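Local coordinates for EGF family domain-containing protein (Toxoplasma gondii, PDB 4Z80) that binds a peptide of its RON2-like partner and so probably takes part in forming the moving junction during host-cell invasion by the parasite, at residues Phe104-Asp108 / Gly109-Asp113; Ala378-Cys381 / Gly382-Leu385. One frame throughout, in Å; residues are numbered along the deposited sequence.

The chain meets interaction 1 first. It begins where strand 101-104 ends, turns back at 106-109 and closes a tight hairpin-like loop within ten residues. Much later, strand 371-377 leads straight into helix 378-387, whose first two turns make up interaction 2. The two contacts lie in series, one complete before the other opens, so they neither nest nor cross. Their centres are about 18 Å apart and their nearest atoms about 9 Å apart, without touching. Both adjoin the same part of the chain: interaction 1 packs on strand 318-321, and interaction 2 bonds to the backbone just beyond it, at Lys322 and Ala324.

Interaction 1 of 2, residues Phe104-Asp108 / Gly109-Asp113; sequences FTKRD and GSRSD. With SO4 (sulfate ion), chain I.
Asp108 and Ser110 meet at the head of a tight reversal. Ser110 OG donates to Asp108 OD1 over 2.7 Å, on the syn lone pair of that oxygen. Ser110 N reaches the same Asp108 OD1 over 3.0 Å, from above the carboxylate plane, which makes an Asx turn. Asp108 CG sits between its own backbone N and carbonyl carbon (chi1 64°), which brings OD1 to Ser110 N and OG.

The turn itself is type I, from Lys106 to Gly109, with a G1 bulge at Gly109. Gly109 N donates to Lys106 O over 2.9 Å. Thr105 OG1 comes to the same Lys106 O from the opposite face of the carbonyl plane, at 2.7 Å. Gly109 has a positive phi of 86°, suited to a residue without a side chain. Lys106 N then bonds Ser110 O at 2.9 Å, almost straight. Further down, Phe104 and Asp113 form an antiparallel hydrogen-bonded pair, while Thr105 CG2 rests against Ser112 CB.

On the solvent side, Lys106 and Arg111 run out alongside each other, with Lys106 CD beside Arg111 CD. The lysine chain bends at chi3 (70°), and Lys106 NZ donates to sulfate O2 over 2.9 Å. Arg111 is extended to NE and offers an edge of its guanidinium: NE meets O2 at 2.8 Å, and Arg111 NH2 donates to sulfate O4. Arg107 leaves in a different direction; its NE and NH2 bond the carbonyls of Ser301 and Cys304.

The sulfate probably came from the crystallisation liquor. Its O2 takes both Lys106 NZ and Arg111 NE, which suggests a surface spot able to hold an anion.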
loop_
_atom_site.group_PDB
_atom_site.type_symbol
_atom_site.label_atom_id
_atom_site.label_comp_id
_atom_site.label_asym_id
_atom_site.label_seq_id
_atom_site.Cartn_x
_atom_site.Cartn_y
_atom_site.Cartn_z
ATOM N N PHE A 104 6.974 -8.697 -9.980
ATOM C CA PHE A 104 8.381 -8.912 -10.296
ATOM C C PHE A 104 8.443 -9.357 -11.747
ATOM O O PHE A 104 7.719 -10.264 -12.140
ATOM C CB PHE A 104 9.005 -9.953 -9.379
ATOM C CG PHE A 104 9.377 -9.420 -8.022
ATOM C CD1 PHE A 104 8.422 -8.861 -7.187
ATOM C CD2 PHE A 104 10.688 -9.488 -7.572
ATOM C CE1 PHE A 104 8.782 -8.366 -5.936
ATOM C CE2 PHE A 104 11.040 -9.005 -6.317
ATOM C CZ PHE A 104 10.089 -8.446 -5.512
ATOM N N THR A 105 9.278 -8.698 -12.542
ATOM C CA THR A 105 9.325 -8.934 -13.981
ATOM C C THR A 105 10.754 -8.957 -14.515
ATOM O O THR A 105 11.713 -8.654 -13.805
ATOM C CB THR A 105 8.540 -7.834 -14.752
ATOM O OG1 THR A 105 9.262 -6.598 -14.689
ATOM C CG2 THR A 105 7.160 -7.614 -14.157
ATOM N N LYS A 106 10.885 -9.306 -15.789
ATOM C CA LYS A 106 12.107 -8.994 -16.509
ATOM C C LYS A 106 12.071 -7.511 -16.863
ATOM O O LYS A 106 11.052 -6.842 -16.680
ATOM C CB LYS A 106 12.245 -9.874 -17.745
ATOM C CG LYS A 106 12.421 -11.329 -17.365
ATOM C CD LYS A 106 12.946 -12.163 -18.497
ATOM C CE LYS A 106 14.394 -11.819 -18.811
ATOM N NZ LYS A 106 14.946 -12.682 -19.881
ATOM N N ARG A 107 13.183 -6.992 -17.365
ATOM C CA ARG A 107 13.283 -5.564 -17.637
ATOM C C ARG A 107 12.289 -5.104 -18.702
ATOM O O ARG A 107 11.908 -3.935 -18.729
ATOM C CB ARG A 107 14.712 -5.218 -18.058
ATOM C CG ARG A 107 15.033 -3.737 -18.002
ATOM C CD ARG A 107 16.528 -3.473 -18.128
ATOM N NE ARG A 107 17.261 -4.111 -17.043
ATOM C CZ ARG A 107 18.128 -5.111 -17.173
ATOM N NH1 ARG A 107 18.440 -5.611 -18.363
ATOM N NH2 ARG A 107 18.701 -5.612 -16.094
ATOM N N ASP A 108 11.864 -6.018 -19.573
ATOM C CA ASP A 108 10.874 -5.684 -20.586
ATOM C C ASP A 108 9.443 -5.976 -20.133
ATOM O O ASP A 108 8.506 -5.927 -20.928
ATOM C CB ASP A 108 11.182 -6.421 -21.900
ATOM C CG ASP A 108 11.075 -7.930 -21.784
ATOM O OD1 ASP A 108 10.807 -8.440 -20.677
ATOM O OD2 ASP A 108 11.278 -8.614 -22.815
ATOM N N GLY A 109 9.268 -6.264 -18.845
ATOM C CA GLY A 109 7.941 -6.523 -18.310
ATOM C C GLY A 109 7.451 -7.958 -18.445
ATOM O O GLY A 109 6.372 -8.280 -17.947
ATOM N N SER A 110 8.227 -8.814 -19.110
ATOM C CA SER A 110 7.820 -10.195 -19.356
ATOM C C SER A 110 8.070 -11.092 -18.148
ATOM O O SER A 110 8.769 -10.709 -17.208
ATOM C CB SER A 110 8.547 -10.767 -20.592
ATOM O OG SER A 110 9.933 -10.948 -20.382
ATOM N N ARG A 111 7.471 -12.280 -18.191
ATOM C CA ARG A 111 7.634 -13.313 -17.165
ATOM C C ARG A 111 7.268 -12.766 -15.800
ATOM O O ARG A 111 7.936 -13.037 -14.803
ATOM C CB ARG A 111 9.060 -13.868 -17.175
ATOM C CG ARG A 111 9.488 -14.258 -18.591
ATOM C CD ARG A 111 10.523 -15.339 -18.650
ATOM N NE ARG A 111 10.851 -15.643 -20.047
ATOM C CZ ARG A 111 10.184 -16.501 -20.818
ATOM N NH1 ARG A 111 9.143 -17.175 -20.343
ATOM N NH2 ARG A 111 10.568 -16.692 -22.078
ATOM N N SER A 112 6.173 -12.023 -15.764
ATOM C CA SER A 112 5.754 -11.360 -14.549
ATOM C C SER A 112 5.280 -12.369 -13.520
ATOM O O SER A 112 4.685 -13.398 -13.856
ATOM C CB SER A 112 4.656 -10.343 -14.835
ATOM O OG SER A 112 3.531 -10.956 -15.434
ATOM N N ASP A 113 5.564 -12.047 -12.266
ATOM C CA ASP A 113 5.188 -12.866 -11.117
ATOM C C ASP A 113 4.415 -11.964 -10.164
ATOM O O ASP A 113 4.993 -11.059 -9.563
ATOM C CB ASP A 113 6.433 -13.447 -10.452
ATOM C CG ASP A 113 6.113 -14.364 -9.288
ATOM O OD1 ASP A 113 5.025 -14.239 -8.686
ATOM O OD2 ASP A 113 6.972 -15.210 -8.964
HETATM S S SO4 I . 14.051 -15.260 -22.104
HETATM O O1 SO4 I . 14.905 -14.314 -22.818
HETATM O O2 SO4 I . 13.188 -14.537 -21.168
HETATM O O3 SO4 I . 14.906 -16.202 -21.374
HETATM O O4 SO4 I . 13.196 -15.976 -23.051
#

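Interaction 2 of 2, residues Ala378-Cys381 / Gly382-Leu385; sequences AEQC and GQRL. With SO4 (sulfate ion), chain H.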
loop_
_atom_site.group_PDB
_atom_site.type_symbol
_atom_site.label_atom_id
_atom_site.label_comp_id
_atom_site.label_asym_id
_atom_site.label_seq_id
_atom_site.Cartn_x
_atom_site.Cartn_y
_atom_site.Cartn_z
ATOM N N ALA A 378 -12.021 -6.065 -22.921
ATOM C CA ALA A 378 -12.355 -5.098 -21.886
ATOM C C ALA A 378 -11.256 -5.054 -20.824
ATOM O O ALA A 378 -10.904 -3.988 -20.328
ATOM C CB ALA A 378 -13.690 -5.435 -21.255
ATOM N N GLU A 379 -10.718 -6.215 -20.474
ATOM C CA GLU A 379 -9.606 -6.274 -19.528
ATOM C C GLU A 379 -8.410 -5.470 -20.044
ATOM O O GLU A 379 -7.795 -4.715 -19.288
ATOM C CB GLU A 379 -9.194 -7.721 -19.266
ATOM C CG GLU A 379 -8.032 -7.858 -18.292
ATOM C CD GLU A 379 -7.649 -9.304 -18.050
ATOM O OE1 GLU A 379 -8.255 -10.196 -18.685
ATOM O OE2 GLU A 379 -6.748 -9.557 -17.226
ATOM N N GLN A 380 -8.075 -5.640 -21.321
ATOM C CA GLN A 380 -6.991 -4.863 -21.935
ATOM C C GLN A 380 -7.253 -3.363 -21.874
ATOM O O GLN A 380 -6.332 -2.573 -21.665
ATOM C CB GLN A 380 -6.777 -5.292 -23.388
ATOM C CG GLN A 380 -6.099 -6.641 -23.517
ATOM C CD GLN A 380 -5.955 -7.080 -24.957
ATOM O OE1 GLN A 380 -6.716 -6.657 -25.824
ATOM N NE2 GLN A 380 -4.968 -7.922 -25.222
ATOM N N CYS A 381 -8.504 -2.962 -22.076
ATOM C CA CYS A 381 -8.894 -1.566 -21.953
ATOM C C CYS A 381 -8.562 -1.016 -20.571
ATOM O O CYS A 381 -7.944 0.040 -20.440
ATOM C CB CYS A 381 -10.390 -1.429 -22.227
ATOM S SG CYS A 381 -11.014 0.238 -22.285
ATOM N N GLY A 382 -8.960 -1.741 -19.531
ATOM C CA GLY A 382 -8.676 -1.305 -18.181
ATOM C C GLY A 382 -7.187 -1.305 -17.869
ATOM O O GLY A 382 -6.690 -0.411 -17.181
ATOM N N GLN A 383 -6.475 -2.317 -18.354
ATOM C CA GLN A 383 -5.032 -2.408 -18.141
ATOM C C GLN A 383 -4.295 -1.254 -18.801
ATOM O O GLN A 383 -3.456 -0.599 -18.178
ATOM C CB GLN A 383 -4.487 -3.727 -18.691
ATOM C CG GLN A 383 -4.905 -4.950 -17.901
ATOM C CD GLN A 383 -4.517 -6.243 -18.590
ATOM O OE1 GLN A 383 -4.642 -6.375 -19.806
ATOM N NE2 GLN A 383 -4.032 -7.199 -17.817
ATOM N N ARG A 384 -4.591 -1.009 -20.069
ATOM C CA ARG A 384 -3.896 0.068 -20.765
ATOM C C ARG A 384 -4.280 1.431 -20.196
ATOM O O ARG A 384 -3.440 2.317 -20.117
ATOM C CB ARG A 384 -4.159 0.026 -22.272
ATOM C CG ARG A 384 -3.382 -1.068 -23.017
ATOM C CD ARG A 384 -1.843 -1.052 -22.773
ATOM N NE ARG A 384 -1.144 0.082 -23.382
ATOM C CZ ARG A 384 0.170 0.285 -23.298
ATOM N NH1 ARG A 384 0.734 1.325 -23.893
ATOM N NH2 ARG A 384 0.931 -0.554 -22.611
ATOM N N LEU A 385 -5.535 1.616 -19.795
ATOM C CA LEU A 385 -5.911 2.856 -19.123
ATOM C C LEU A 385 -4.999 3.128 -17.913
ATOM O O LEU A 385 -4.457 4.217 -17.758
ATOM C CB LEU A 385 -7.375 2.804 -18.676
ATOM C CG LEU A 385 -7.853 4.002 -17.854
ATOM C CD1 LEU A 385 -7.755 5.297 -18.655
ATOM C CD2 LEU A 385 -9.280 3.772 -17.379
HETATM S S SO4 H . 1.160 -4.250 -22.843
HETATM O O1 SO4 H . 2.467 -3.582 -22.901
HETATM O O2 SO4 H . 0.230 -3.466 -22.037
HETATM O O3 SO4 H . 1.344 -5.599 -22.311
HETATM O O4 SO4 H . 0.598 -4.354 -24.191
#
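Ala378 opens the contact with its backbone: Ala378 O accepts from Gly382 N over 3.1 Å. This is the first of four successive i to i+4 bonds of an alpha helix.

Glu379 comes next. Its carbonyl O takes Gln383 N at 2.9 Å, and Gln383 CG comes within 3.2 Å of the same Glu379 O. The Glu379 side chain is fully extended, CG anti to the backbone N (chi1 180°), and Glu379 CG packs on Gln383 CD at 3.9 Å. The carboxylate and amide planes are 41° apart. Both groups are held by backbone outside the helix: Glu379 OE2 bonds Ala324 N, and Gln383 NE2 bonds Lys322 O.

Gln380 O receives Arg384 N over 2.8 Å. Gln380 OE1 turns back to Thr377 N, just ahead of the helix. Arg384 NH2 donates to O2 of a second sulfate, also probably from the crystallisation liquor, at 3.0 Å.

Cys381 O accepts from Leu385 N over 3.0 Å. Cys381 SG is disulfide-bonded to Cys427.

The helix lies against a four-stranded antiparallel sheet that includes strands 405-410, 424-430 and 443-447, consistent with the PAN domain. Ala378 packs on Phe408 and Phe446, Cys381 on Ala406 and Phe408, and Leu385 on Ala406, Phe429 and Phe446. The disulfide fixes the helix to strand 424-430, while Glu379 and Gln383 join it to the chain following strand 318-321.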